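Local coordinates for actin binding protein family protein (Entamoeba histolytica HM-1:IMSS, PDB 6K2F) that binds actin monomers through ADF-homology domains, the N-terminal one shown here, and probably inhibits actin polymerization by sequestering G-actin, at the interface of chains A and B. Sequence-based numbering; all coordinates share one arbitrary frame. Chains: chain A/B, Actin binding protein family protein.

The interface of chains A and B. Residues chain A 18-20, 40; chain B 95-96, 99, 102, 119.
The C-terminal end of helix 6-18 of chain A, with the turn that follows it, rests on helix 92-101 of chain B, while A:Gln40, just past strand 32-39, lies over B:His119 of strand 116-120; both copies are the N-terminal ADF-homology domain of twinfilin. The side-chain amide of A:Gln40 stacks flat on one face of the B:His119 imidazole, the two planes 11° apart, with the amide nitrogen NE2 above the ring centre and the amide carbon CD 3.3 Å from B:His119 CD2. A:Gln40 has CG anti to its backbone N (chi1 174°) and bends at chi2, which lays the amide across the ring rather than tip to tip with it. The amide's rotation is steadied by a bent bond from A:Gln40 NE2 to the backbone O of A:Asn20, 2.7 Å, approaching from above that carbonyl plane, and by a water on OE1. This water ties the two chains together: it hydrogen-bonds to A:Gln40 OE1, to A:Asn20 O and, at 2.8 Å, to the ring nitrogen NE2 of B:His119. On the other side of the ring, ND1 of B:His119 accepts a hydrogen bond from the side-chain amine NZ of B:Lys102, 2.9 Å, tilted from the ring plane; this pairing would be expected to leave the proton on NE2, facing the water. Along the helix, B:Ser99 turns its hydroxyl back to B:Lys95 O (OG to O 2.8 Å), and the same OG makes at most a weak bond to A:Ser18 O at 3.4 Å. B:Ser99 CB meets A:Gly19 O, and OG also lies beside CA and CB of A:Asn20. B:Lys95, bent at chi3, runs its aliphatic chain alongside A:Ser18, and CE of B:Lys95 comes 3.4 Å from the hydroxyl OG of A:Ser18. The amide-on-imidazole stack and the bridging water carry one end of the patch, and close packing of helix 92-101 against A:Ser18 and A:Gly19 carries the other. The patch helps join the two copies in the deposited assembly, which may be a crystal pairing rather than a cellular one.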
# COMPACT_ATOMS: atom_id res chain seq x y z
N SER A 18 3.93 -9.53 -4.89
CA SER A 18 4.15 -8.22 -5.55
C SER A 18 4.22 -7.11 -4.51
O SER A 18 4.69 -6.03 -4.85
CB SER A 18 3.09 -7.95 -6.57
OG SER A 18 2.95 -9.06 -7.46
N GLY A 19 3.72 -7.35 -3.29
CA GLY A 19 3.76 -6.36 -2.20
C GLY A 19 2.93 -5.12 -2.50
O GLY A 19 3.12 -4.12 -1.80
N ASN A 20 2.00 -5.18 -3.47
CA ASN A 20 1.45 -3.99 -4.16
C ASN A 20 0.01 -3.71 -3.71
O ASN A 20 -0.77 -3.13 -4.47
CB ASN A 20 1.51 -4.10 -5.69
CG ASN A 20 0.77 -5.30 -6.25
OD1 ASN A 20 0.28 -6.15 -5.50
ND2 ASN A 20 0.71 -5.38 -7.57
N GLN A 40 -5.64 -1.01 -1.42
CA GLN A 40 -4.27 -0.75 -1.90
C GLN A 40 -3.43 -0.31 -0.71
O GLN A 40 -2.26 -0.71 -0.63
CB GLN A 40 -4.29 0.31 -3.00
CG GLN A 40 -2.91 0.73 -3.45
CD GLN A 40 -2.17 -0.43 -4.07
OE1 GLN A 40 -2.68 -1.13 -4.94
NE2 GLN A 40 -0.94 -0.62 -3.63
N LYS B 95 7.64 -5.39 -9.30
CA LYS B 95 6.51 -4.83 -8.52
C LYS B 95 6.87 -4.85 -7.03
O LYS B 95 6.63 -3.83 -6.33
CB LYS B 95 5.23 -5.60 -8.81
CG LYS B 95 4.74 -5.40 -10.24
CD LYS B 95 3.36 -5.95 -10.51
CE LYS B 95 3.32 -7.45 -10.40
NZ LYS B 95 2.01 -8.00 -10.83
N MET B 96 7.49 -5.93 -6.57
CA MET B 96 7.90 -6.08 -5.16
C MET B 96 8.98 -5.05 -4.84
O MET B 96 8.90 -4.37 -3.81
CB MET B 96 8.43 -7.48 -4.87
CG MET B 96 9.10 -7.57 -3.53
SD MET B 96 7.90 -7.38 -2.17
CE MET B 96 7.21 -9.03 -2.12
N SER B 99 7.32 -1.55 -4.80
CA SER B 99 6.34 -1.45 -3.69
C SER B 99 7.10 -1.29 -2.37
O SER B 99 6.80 -0.33 -1.59
CB SER B 99 5.40 -2.62 -3.68
OG SER B 99 4.63 -2.61 -4.89
N LYS B 102 9.07 2.11 -1.49
CA LYS B 102 8.34 3.41 -1.39
C LYS B 102 8.75 4.17 -0.13
O LYS B 102 8.92 5.40 -0.19
CB LYS B 102 6.83 3.18 -1.36
CG LYS B 102 6.15 2.99 -2.70
CD LYS B 102 4.72 2.57 -2.42
CE LYS B 102 3.82 2.22 -3.57
NZ LYS B 102 2.54 1.76 -3.00
N HIS B 119 -0.25 5.67 -5.27
CA HIS B 119 0.06 4.44 -6.02
C HIS B 119 -0.91 4.34 -7.21
O HIS B 119 -2.13 4.50 -7.01
CB HIS B 119 -0.03 3.25 -5.07
CG HIS B 119 0.19 1.93 -5.73
ND1 HIS B 119 1.34 1.21 -5.58
CD2 HIS B 119 -0.64 1.19 -6.50
CE1 HIS B 119 1.22 0.08 -6.27
NE2 HIS B 119 0.02 0.06 -6.84
O HOH W 1 -1.46 -2.33 -7.09